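Local coordinates for foldase protein PrsA (Streptococcus pneumoniae, PDB 5TVL), which catalyses cis-trans isomerisation of peptidyl-prolyl bonds and, as a membrane-anchored lipoprotein, probably assists the folding of secreted proteins outside the cell, at the interface of chains A and B. Sequence-based numbering; all coordinates share one arbitrary frame. Chains: chain A/B, Foldase protein PrsA.

Contact 1: the interface of chains A and B. Residues chain A 7-8; chain B 256-257.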
ATOM      1  N   MET A   7      23.405 -25.603  37.567  1.00 73.24           N
ATOM      2  CA  MET A   7      24.487 -24.925  38.280  1.00 74.61           C
ATOM      3  C   MET A   7      24.839 -25.789  39.485  1.00 80.24           C
ATOM      4  O   MET A   7      24.180 -26.804  39.736  1.00 79.95           O
ATOM      5  CB  MET A   7      24.015 -23.551  38.755  1.00 70.67           C
ATOM      6  CG  MET A   7      23.595 -22.606  37.637  1.00 71.70           C
ATOM      7  SD  MET A   7      22.129 -21.630  38.031  1.00 79.14           S
ATOM      8  CE  MET A   7      20.855 -22.888  37.984  1.00 72.74           C
ATOM      9  N   LYS A   8      25.873 -25.396  40.226  1.00 86.78           N
ATOM     10  CA  LYS A   8      26.248 -26.117  41.446  1.00 98.32           C
ATOM     11  C   LYS A   8      25.179 -25.927  42.525  1.00103.19           C
ATOM     12  O   LYS A   8      24.986 -24.819  43.032  1.00100.73           O
ATOM     13  CB  LYS A   8      27.625 -25.678  41.965  1.00106.62           C
ATOM     14  CG  LYS A   8      28.822 -26.192  41.162  1.00111.79           C
ATOM     15  CD  LYS A   8      28.853 -27.708  40.937  1.00112.12           C
ATOM     16  CE  LYS A   8      28.685 -28.522  42.215  1.00112.50           C
ATOM     17  NZ  LYS A   8      28.774 -29.985  41.956  1.00109.98           N
TER
ATOM     18  N   ALA B 256      29.926 -20.645  38.601  1.00 56.80           N
ATOM     19  CA  ALA B 256      28.748 -21.476  38.891  1.00 59.83           C
ATOM     20  C   ALA B 256      28.758 -22.861  38.218  1.00 59.74           C
ATOM     21  O   ALA B 256      27.965 -23.726  38.603  1.00 55.81           O
ATOM     22  CB  ALA B 256      27.476 -20.727  38.511  1.00 59.14           C
ATOM     23  N   ASN B 257      29.632 -23.055  37.222  1.00 69.53           N
ATOM     24  CA  ASN B 257      29.762 -24.317  36.466  1.00 76.19           C
ATOM     25  C   ASN B 257      28.487 -24.616  35.669  1.00 71.07           C
ATOM     26  O   ASN B 257      27.874 -25.681  35.802  1.00 72.48           O
ATOM     27  CB  ASN B 257      30.145 -25.503  37.377  1.00 86.14           C
ATOM     28  CG  ASN B 257      31.393 -25.237  38.207  1.00 97.33           C
ATOM     29  OD1 ASN B 257      31.372 -25.364  39.432  1.00103.19           O
ATOM     30  ND2 ASN B 257      32.486 -24.870  37.545  1.00 97.62           N
TER

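Contact 2: the interface of chains A and B. Residues chain A 7, 10-12, 16; chain B 34-35, 38.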
ATOM      1  N   MET A   7      23.405 -25.603  37.567  1.00 73.24           N
ATOM      2  CA  MET A   7      24.487 -24.925  38.280  1.00 74.61           C
ATOM      3  C   MET A   7      24.839 -25.789  39.485  1.00 80.24           C
ATOM      4  O   MET A   7      24.180 -26.804  39.736  1.00 79.95           O
ATOM      5  CB  MET A   7      24.015 -23.551  38.755  1.00 70.67           C
ATOM      6  CG  MET A   7      23.595 -22.606  37.637  1.00 71.70           C
ATOM      7  SD  MET A   7      22.129 -21.630  38.031  1.00 79.14           S
ATOM      8  CE  MET A   7      20.855 -22.888  37.984  1.00 72.74           C
ATOM      9  N   ASP A  10      21.852 -26.293  42.154  1.00104.31           N
ATOM     10  CA  ASP A  10      20.600 -25.700  41.661  1.00103.98           C
ATOM     11  C   ASP A  10      20.403 -25.945  40.159  1.00 93.30           C
ATOM     12  O   ASP A  10      21.377 -26.090  39.417  1.00 90.29           O
ATOM     13  CB  ASP A  10      20.577 -24.184  41.944  1.00109.68           C
ATOM     14  CG  ASP A  10      19.238 -23.704  42.482  1.00119.08           C
ATOM     15  OD1 ASP A  10      18.186 -24.135  41.962  1.00128.95           O
ATOM     16  OD2 ASP A  10      19.243 -22.888  43.429  1.00111.52           O
ATOM     17  N   VAL A  11      19.139 -25.983  39.728  1.00 78.45           N
ATOM     18  CA  VAL A  11      18.773 -26.112  38.302  1.00 73.07           C
ATOM     19  C   VAL A  11      17.603 -25.194  37.921  1.00 62.85           C
ATOM     20  O   VAL A  11      16.816 -24.781  38.779  1.00 58.32           O
ATOM     21  CB  VAL A  11      18.393 -27.570  37.909  1.00 74.86           C
ATOM     22  CG1 VAL A  11      19.629 -28.453  37.782  1.00 75.86           C
ATOM     23  CG2 VAL A  11      17.391 -28.177  38.889  1.00 74.45           C
ATOM     24  N   ILE A  12      17.514 -24.873  36.628  1.00 56.86           N
ATOM     25  CA  ILE A  12      16.343 -24.214  36.041  1.00 45.99           C
ATOM     26  C   ILE A  12      15.622 -25.277  35.221  1.00 41.86           C
ATOM     27  O   ILE A  12      16.200 -25.839  34.283  1.00 38.27           O
ATOM     28  CB  ILE A  12      16.724 -23.023  35.124  1.00 45.75           C
ATOM     29  CG1 ILE A  12      17.541 -21.980  35.903  1.00 46.67           C
ATOM     30  CG2 ILE A  12      15.474 -22.368  34.531  1.00 42.55           C
ATOM     31  CD1 ILE A  12      18.128 -20.871  35.051  1.00 46.41           C
ATOM     32  N   GLN A  16       9.728 -23.925  35.096  1.00 45.23           N
ATOM     33  CA  GLN A  16      10.178 -22.644  35.670  1.00 44.04           C
ATOM     34  C   GLN A  16      10.506 -21.594  34.602  1.00 37.96           C
ATOM     35  O   GLN A  16      10.181 -20.418  34.768  1.00 38.49           O
ATOM     36  CB  GLN A  16      11.411 -22.854  36.546  1.00 47.98           C
ATOM     37  CG  GLN A  16      11.126 -23.525  37.879  1.00 52.58           C
ATOM     38  CD  GLN A  16      12.394 -23.858  38.646  1.00 50.42           C
ATOM     39  OE1 GLN A  16      13.398 -24.273  38.061  1.00 47.35           O
ATOM     40  NE2 GLN A  16      12.354 -23.680  39.960  1.00 52.18           N
TER
ATOM     41  N   MET B  34      17.367 -15.328  33.851  1.00 24.00           N
ATOM     42  CA  MET B  34      17.037 -16.242  34.958  1.00 23.90           C
ATOM     43  C   MET B  34      18.284 -16.887  35.569  1.00 23.63           C
ATOM     44  O   MET B  34      18.363 -17.075  36.789  1.00 22.92           O
ATOM     45  CB  MET B  34      16.090 -17.358  34.495  1.00 24.37           C
ATOM     46  CG  MET B  34      14.641 -16.943  34.356  1.00 25.20           C
ATOM     47  SD  MET B  34      13.644 -18.321  33.773  1.00 27.53           S
ATOM     48  CE  MET B  34      13.419 -19.238  35.297  1.00 27.45           C
ATOM     49  N   THR B  35      19.233 -17.234  34.702  1.00 23.70           N
ATOM     50  CA  THR B  35      20.482 -17.870  35.104  1.00 24.73           C
ATOM     51  C   THR B  35      21.398 -16.887  35.844  1.00 25.80           C
ATOM     52  O   THR B  35      21.952 -17.221  36.893  1.00 25.96           O
ATOM     53  CB  THR B  35      21.199 -18.476  33.878  1.00 25.35           C
ATOM     54  OG1 THR B  35      20.291 -19.352  33.188  1.00 24.53           O
ATOM     55  CG2 THR B  35      22.443 -19.260  34.304  1.00 26.75           C
ATOM     56  N   LYS B  38      19.746 -16.464  39.278  1.00 32.93           N
ATOM     57  CA  LYS B  38      19.941 -17.580  40.229  1.00 35.28           C
ATOM     58  C   LYS B  38      21.364 -17.665  40.773  1.00 34.09           C
ATOM     59  O   LYS B  38      21.554 -17.926  41.962  1.00 32.08           O
ATOM     60  CB  LYS B  38      19.547 -18.933  39.627  1.00 41.76           C
ATOM     61  CG  LYS B  38      18.095 -19.319  39.861  1.00 50.94           C
ATOM     62  CD  LYS B  38      17.841 -20.761  39.450  1.00 60.96           C
ATOM     63  CE  LYS B  38      16.366 -21.125  39.545  1.00 69.00           C
ATOM     64  NZ  LYS B  38      15.860 -21.054  40.944  1.00 73.40           N
TER

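Contact 1: the interface of chains A and B
Backbone meets backbone where the amide of A:Lys8, in the turn after strand 5-7, donates a hydrogen bond to the carbonyl of B:Ala256: N of A:Lys8 lies 3.1 Å from O of B:Ala256. The C=O···N angle of 165° puts the donor nearly on the line of the carbonyl bond. B:Ala256 comes directly after helix 242-255, where the chain leaves the helix. Its methyl group is small enough to let a backbone from the partner come close, and A:Met7 does so with its main chain, CA lying 3.7 Å from the same carbonyl oxygen, O of B:Ala256. The side chain of A:Met7 contributes little here. A:Lys8 supplies its aliphatic part. With CG turned beside the backbone N (chi1 -74°) and further bends at chi2 and chi3, the chain folds over the B:Ala256 carbonyl and passes the amide of B:Asn257 obliquely. The touching is done by the methylenes: CG of A:Lys8 packs 4.0 Å from the amide carbon CG of B:Asn257, on the side where the amide oxygen OD1 points. Lysine suits the place because its stem can cover polar neighbours while the amino group NZ extends away from B:Asn257. B:Asn257 itself has a left-handed backbone, a conformation that asparagine tolerates better than most residues, which may let the chain turn sharply after the helix. The patch thus pins the turn of the N-terminal hairpin of one subunit to the end of a helix in the other, which would steady a hairpin reaching across the two-fold pair of chains A and B within a four-copy assembly, a pairing whose biological relevance the structure alone does not show.

Contact 2: the interface of chains A and B
A:Ile12, on strand 10-13 of the N-terminal beta-hairpin of this PrsA-family foldase, packs against B:Met34, B:Thr35 and B:Lys38 on helix 25-44 of the partner chain. In this apolar packing the branches of A:Ile12 divide the work. The CG1 arm, set beside the backbone N (chi1 -58°) and extended at chi2, runs down towards the helix, where the terminal methyl CD1 packs 3.8 Å from CA of B:Thr35, crossing that side chain at about a right angle. The other branch, CG2, meets the methyl CE of B:Met34 at 3.8 Å. A beta-branched residue suits the strand and lets one side chain touch successive helix residues. The same methyl CE of B:Met34 reaches the backbone of helix 14-21, 3.5 Å from the carbonyl O of A:Gln16; a flexible thioether adapts well to this uneven surface. B:Thr35 is short enough to let the strand's side chain reach the helix backbone. B:Lys38 buries the most surface of the residues here, its methylene stem lying against A:Ile12 and A:Met7: its CD lies 3.8 Å from CG1 of A:Ile12, and 4.0 Å from the methyl CE of A:Met7, whose thioether chain crosses the lysine at about a right angle.

Charge pairing is carried by the far end of the same lysine. Extended through chi3, B:Lys38 climbs past A:Ile12 and bends at chi4 (-64°) to turn its amino group towards the carboxylate of A:Asp10, NZ to OD1 4.0 Å. This is a long salt bridge, and A:Asp10 is poorly ordered, so the attraction is probably loose. Close by, the methylene CE of B:Lys38 passes 3.8 Å from the backbone O of A:Val11; probably polarised by the neighbouring nitrogen, it suits a carbonyl oxygen.

The C-alpha centres of contact 1 and contact 2 lie about 9 Å apart, and A:Met7 belongs to both, its backbone serving the first and its thioether the second. The hairpin formed by strands 5-7 and 10-13 of chain A therefore rests on chain B at two neighbouring places, its turn beside the end of helix 242-255 and its second strand on helix 25-44. Since the interface is two-fold symmetric, the hairpin of chain B makes the same pair of contacts with chain A. Such an exchange of N-terminal segments would tie two subunits together, although the structure alone does not show whether this pair, part of a four-copy assembly, forms in the cell.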